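Local coordinates for protein inositol 2-dehydrogenase (Sinorhizobium meliloti, PDB 4HKT) that oxidises myo-inositol to 2-keto-myo-inositol (scyllo-inosose) with NAD+ as hydride acceptor, the first step of inositol degradation, at residues R29-A34 against A61-A66; K114-V119 against A293-G298. All blocks are in the same frame, centred on the assembly; numbering follows the deposited sequence.

How the contacts relate
Both contacts reach the parallel six-stranded sheet of the NAD-binding Rossmann domain, and their centres lie about 16 Å apart on the same side of the chain's centre. They follow one another in sequence, contact 1 closing before contact 2 opens. Contact 1 is internal to the domain, setting strand 28-34 against the loop that leads into strand 66-69. Contact 2 instead spans 174 residues, bringing helix 281-297, which comes after most strands of the large mixed sheet, back to the outermost strand 117-120. The two meet where A66 CB packs on I295 CD1 at 4.0 Å, so the returning helix also touches the start of a central strand.

Contact 1: R29-A34 against A61-A66; sequences RLVAVA and AADIDA
V31 and I64 meet through aliphatic carbon in a Rossmann fold, where strand 28-34 faces the loop connecting helix 55-60 to strand 66-69. The tip of the isoleucine, CD1, lies 3.8 Å from V31 CB and also touches the methyl CG1, so it sits against the branch point of the valine. The two side chains run past each other in opposite senses. I64 CG1 is anti to its own carbonyl carbon (chi1 -62°), and a second bend at chi2 (-66°) folds CD1 over to the valine. The same methyl grazes A32, with CB 4.4 Å from CD1. V31 and A32 both point toward the loop although they are neighbours on a strand, because the backbone psi of V31 is -45° and breaks the usual alternation.

Beside this apolar patch, D63 brings one carboxylate oxygen to the valine: the methyl V31 CG1 lies off the carboxylate plane, above OD2 of D63, at 3.7 Å, a van der Waals approach. The polar work of OD2 is done elsewhere, in a salt bridge to R53, whose side chain also packs on V31 and A32 and so borders the contact.

Further out, A61 to I64 form a type I beta turn directly after helix 55-60, which presents D63 and I64 to the strand. The guanidinium of R5, on the intervening strand 4-9, lies close to that of R29, a like-charge approach. R5 also ties the loop down twice: its backbone N bonds to D65 OD2, and its side-chain NE to the carbonyl oxygen of D63.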
loop_
_atom_site.group_PDB
_atom_site.type_symbol
_atom_site.label_atom_id
_atom_site.label_comp_id
_atom_site.label_asym_id
_atom_site.label_seq_id
_atom_site.Cartn_x
_atom_site.Cartn_y
_atom_site.Cartn_z
ATOM N N ARG B 29 -40.193 3.893 3.197
ATOM C CA ARG B 29 -40.856 3.138 2.137
ATOM C C ARG B 29 -40.960 3.986 0.883
ATOM O O ARG B 29 -41.381 5.137 0.939
ATOM C CB ARG B 29 -42.279 2.706 2.562
ATOM C CG ARG B 29 -43.020 1.850 1.518
ATOM C CD ARG B 29 -44.508 1.627 1.820
ATOM N NE ARG B 29 -44.734 1.165 3.195
ATOM C CZ ARG B 29 -45.179 1.915 4.209
ATOM N NH1 ARG B 29 -45.492 3.193 4.035
ATOM N NH2 ARG B 29 -45.322 1.372 5.416
ATOM N N LEU B 30 -40.622 3.396 -0.251
ATOM C CA LEU B 30 -40.839 4.033 -1.529
ATOM C C LEU B 30 -42.272 3.747 -1.988
ATOM O O LEU B 30 -42.638 2.601 -2.253
ATOM C CB LEU B 30 -39.834 3.526 -2.558
ATOM C CG LEU B 30 -39.933 4.190 -3.925
ATOM C CD1 LEU B 30 -39.674 5.687 -3.819
ATOM C CD2 LEU B 30 -38.935 3.561 -4.869
ATOM N N VAL B 31 -43.064 4.810 -2.075
ATOM C CA VAL B 31 -44.502 4.750 -2.357
ATOM C C VAL B 31 -44.785 5.068 -3.820
ATOM O O VAL B 31 -45.582 4.378 -4.456
ATOM C CB VAL B 31 -45.262 5.762 -1.461
ATOM C CG1 VAL B 31 -46.735 5.852 -1.833
ATOM C CG2 VAL B 31 -45.092 5.394 0.003
ATOM N N ALA B 32 -44.141 6.109 -4.355
ATOM C CA ALA B 32 -44.449 6.586 -5.697
ATOM C C ALA B 32 -43.222 7.053 -6.461
ATOM O O ALA B 32 -42.312 7.636 -5.879
ATOM C CB ALA B 32 -45.473 7.702 -5.631
ATOM N N VAL B 33 -43.192 6.747 -7.753
ATOM C CA VAL B 33 -42.193 7.282 -8.666
ATOM C C VAL B 33 -42.876 8.105 -9.746
ATOM O O VAL B 33 -43.975 7.766 -10.178
ATOM C CB VAL B 33 -41.420 6.170 -9.384
ATOM C CG1 VAL B 33 -40.348 6.765 -10.306
ATOM C CG2 VAL B 33 -40.794 5.244 -8.368
ATOM N N ALA B 34 -42.195 9.162 -10.194
ATOM C CA ALA B 34 -42.612 9.953 -11.331
ATOM C C ALA B 34 -41.409 10.240 -12.254
ATOM O O ALA B 34 -40.249 10.255 -11.810
ATOM C CB ALA B 34 -43.259 11.246 -10.860
ATOM N N ALA B 61 -50.554 14.471 -2.594
ATOM C CA ALA B 61 -50.741 13.244 -1.792
ATOM C C ALA B 61 -50.553 13.381 -0.297
ATOM O O ALA B 61 -49.506 13.805 0.184
ATOM C CB ALA B 61 -49.851 12.127 -2.311
ATOM N N ALA B 62 -51.569 12.956 0.444
ATOM C CA ALA B 62 -51.496 12.833 1.897
ATOM C C ALA B 62 -50.566 11.699 2.341
ATOM O O ALA B 62 -50.004 11.740 3.431
ATOM C CB ALA B 62 -52.897 12.605 2.465
ATOM N N ASP B 63 -50.400 10.691 1.495
ATOM C CA ASP B 63 -49.550 9.554 1.828
ATOM C C ASP B 63 -48.079 9.702 1.355
ATOM O O ASP B 63 -47.403 8.701 1.082
ATOM C CB ASP B 63 -50.165 8.281 1.267
ATOM C CG ASP B 63 -50.058 8.194 -0.218
ATOM O OD1 ASP B 63 -50.028 9.257 -0.896
ATOM O OD2 ASP B 63 -50.010 7.048 -0.719
ATOM N N ILE B 64 -47.598 10.944 1.248
ATOM C CA ILE B 64 -46.192 11.218 0.979
ATOM C C ILE B 64 -45.681 12.186 2.061
ATOM O O ILE B 64 -46.273 13.238 2.283
ATOM C CB ILE B 64 -45.997 11.818 -0.422
ATOM C CG1 ILE B 64 -46.458 10.854 -1.514
ATOM C CG2 ILE B 64 -44.542 12.195 -0.644
ATOM C CD1 ILE B 64 -45.651 9.577 -1.656
ATOM N N ASP B 65 -44.606 11.797 2.744
ATOM C CA ASP B 65 -43.961 12.621 3.771
ATOM C C ASP B 65 -42.768 13.436 3.208
ATOM O O ASP B 65 -42.435 14.496 3.709
ATOM C CB ASP B 65 -43.438 11.721 4.897
ATOM C CG ASP B 65 -44.543 10.819 5.514
ATOM O OD1 ASP B 65 -45.584 11.362 5.937
ATOM O OD2 ASP B 65 -44.343 9.584 5.599
ATOM N N ALA B 66 -42.126 12.904 2.184
ATOM C CA ALA B 66 -40.843 13.387 1.767
ATOM C C ALA B 66 -40.689 13.080 0.297
ATOM O O ALA B 66 -41.205 12.050 -0.170
ATOM C CB ALA B 66 -39.753 12.694 2.564
#

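Contact 2: K114-V119 against A293-G298; sequences KAKLMV and AAIEKG
The flat group at the centre of this contact is the peptide joining A294 to I295, near the end of helix 281-297, where it meets the residue leading into outer strand 117-120 of the Rossmann sheet. That residue, K116, runs its aliphatic chain past the edge of the peptide between A294 O and I295 CA, somewhat off its plane: CE is 3.5 Å from A294 O and 3.9 Å from I295 CA. From the opposite side of the same plane, G298 N makes a weak hydrogen bond to A294 O as the helix ends with positive phi at G298. Alongside, K116 CD lies 4.3 Å from I295 CG1. The next inward-facing residue, selenomethionine M118, turns toward the helix and packs on S290 and F291, while I301 touches K116, M118 and A294 together. Cutting K116 back to an alanine would probably leave the A294 O edge of the peptide without its aliphatic cover and the bridging water without its ammonium donor. That link depends on the bend at the end of the lysine chain (chi4 62°): NZ donates to the water at 2.9 Å, and the water donates in turn to I295 O at 2.8 Å.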
loop_
_atom_site.group_PDB
_atom_site.type_symbol
_atom_site.label_atom_id
_atom_site.label_comp_id
_atom_site.label_asym_id
_atom_site.label_seq_id
_atom_site.Cartn_x
_atom_site.Cartn_y
_atom_site.Cartn_z
ATOM N N LYS B 114 -40.747 26.871 6.693
ATOM C CA LYS B 114 -40.068 25.955 7.634
ATOM C C LYS B 114 -39.928 24.552 7.079
ATOM O O LYS B 114 -40.082 23.537 7.795
ATOM C CB LYS B 114 -40.808 25.960 8.986
ATOM C CG LYS B 114 -40.674 27.299 9.701
ATOM C CD LYS B 114 -41.920 27.680 10.501
ATOM C CE LYS B 114 -41.787 27.395 11.992
ATOM N NZ LYS B 114 -41.181 28.542 12.733
ATOM N N ALA B 115 -39.617 24.496 5.790
ATOM C CA ALA B 115 -39.365 23.255 5.105
ATOM C C ALA B 115 -37.984 22.699 5.456
ATOM O O ALA B 115 -37.054 23.429 5.774
ATOM C CB ALA B 115 -39.508 23.448 3.591
ATOM N N LYS B 116 -37.885 21.396 5.377
ATOM C CA LYS B 116 -36.654 20.659 5.537
ATOM C C LYS B 116 -36.119 20.369 4.142
ATOM O O LYS B 116 -36.827 19.811 3.319
ATOM C CB LYS B 116 -36.932 19.334 6.253
ATOM C CG LYS B 116 -37.450 19.487 7.682
ATOM C CD LYS B 116 -37.622 18.104 8.314
ATOM C CE LYS B 116 -38.130 18.188 9.746
ATOM N NZ LYS B 116 -39.483 18.834 9.800
ATOM N N LEU B 117 -34.891 20.811 3.881
ATOM C CA LEU B 117 -34.224 20.600 2.596
ATOM C C LEU B 117 -32.784 20.157 2.848
ATOM O O LEU B 117 -32.013 20.861 3.499
ATOM C CB LEU B 117 -34.222 21.919 1.772
ATOM C CG LEU B 117 -33.290 22.000 0.551
ATOM C CD1 LEU B 117 -33.821 21.066 -0.501
ATOM C CD2 LEU B 117 -33.160 23.404 -0.046
HETATM N N MSE B 118 -32.440 19.018 2.297
HETATM C CA MSE B 118 -31.078 18.566 2.232
HETATM C C MSE B 118 -30.736 18.533 0.778
HETATM O O MSE B 118 -31.551 18.102 -0.054
HETATM C CB MSE B 118 -30.994 17.140 2.779
HETATM C CG MSE B 118 -29.575 16.617 2.710
HETATM SE SE MSE B 118 -29.466 14.815 3.522
HETATM C CE MSE B 118 -29.634 15.333 5.385
ATOM N N VAL B 119 -29.509 18.955 0.445
ATOM C CA VAL B 119 -29.065 18.918 -0.931
ATOM C C VAL B 119 -28.139 17.740 -1.090
ATOM O O VAL B 119 -27.519 17.301 -0.143
ATOM C CB VAL B 119 -28.382 20.261 -1.377
ATOM C CG1 VAL B 119 -29.319 21.438 -1.178
ATOM C CG2 VAL B 119 -27.088 20.516 -0.636
ATOM N N ALA B 293 -33.279 11.113 9.828
ATOM C CA ALA B 293 -32.995 11.550 11.171
ATOM C C ALA B 293 -33.416 12.988 11.312
ATOM O O ALA B 293 -33.921 13.413 12.362
ATOM C CB ALA B 293 -31.511 11.384 11.484
ATOM N N ALA B 294 -33.199 13.753 10.249
ATOM C CA ALA B 294 -33.596 15.153 10.216
ATOM C C ALA B 294 -35.100 15.267 10.306
ATOM O O ALA B 294 -35.598 16.148 10.976
ATOM C CB ALA B 294 -33.120 15.810 8.933
ATOM N N ILE B 295 -35.806 14.405 9.588
ATOM C CA ILE B 295 -37.266 14.420 9.600
ATOM C C ILE B 295 -37.787 14.016 10.984
ATOM O O ILE B 295 -38.660 14.692 11.548
ATOM C CB ILE B 295 -37.831 13.466 8.548
ATOM C CG1 ILE B 295 -37.560 14.012 7.144
ATOM C CG2 ILE B 295 -39.342 13.277 8.732
ATOM C CD1 ILE B 295 -37.855 13.015 6.056
ATOM N N GLU B 296 -37.235 12.925 11.526
ATOM C CA GLU B 296 -37.719 12.344 12.786
ATOM C C GLU B 296 -37.392 13.248 13.986
ATOM O O GLU B 296 -38.284 13.595 14.769
ATOM C CB GLU B 296 -37.190 10.915 12.965
ATOM C CG GLU B 296 -37.838 9.905 12.010
ATOM C CD GLU B 296 -37.368 8.458 12.206
ATOM O OE1 GLU B 296 -36.395 8.238 12.968
ATOM O OE2 GLU B 296 -37.962 7.526 11.598
ATOM N N LYS B 297 -36.152 13.697 14.089
ATOM C CA LYS B 297 -35.708 14.443 15.274
ATOM C C LYS B 297 -35.688 15.955 15.149
ATOM O O LYS B 297 -35.462 16.658 16.136
ATOM C CB LYS B 297 -34.345 13.943 15.713
ATOM C CG LYS B 297 -34.365 12.472 16.073
ATOM C CD LYS B 297 -33.007 11.987 16.545
ATOM C CE LYS B 297 -33.017 10.470 16.686
ATOM N NZ LYS B 297 -31.929 10.007 17.596
ATOM N N GLY B 298 -35.924 16.474 13.947
ATOM C CA GLY B 298 -35.841 17.928 13.736
ATOM C C GLY B 298 -34.441 18.516 13.803
ATOM O O GLY B 298 -34.279 19.732 13.869
HETATM O O HOH W 1 -40.686 16.212 10.304
#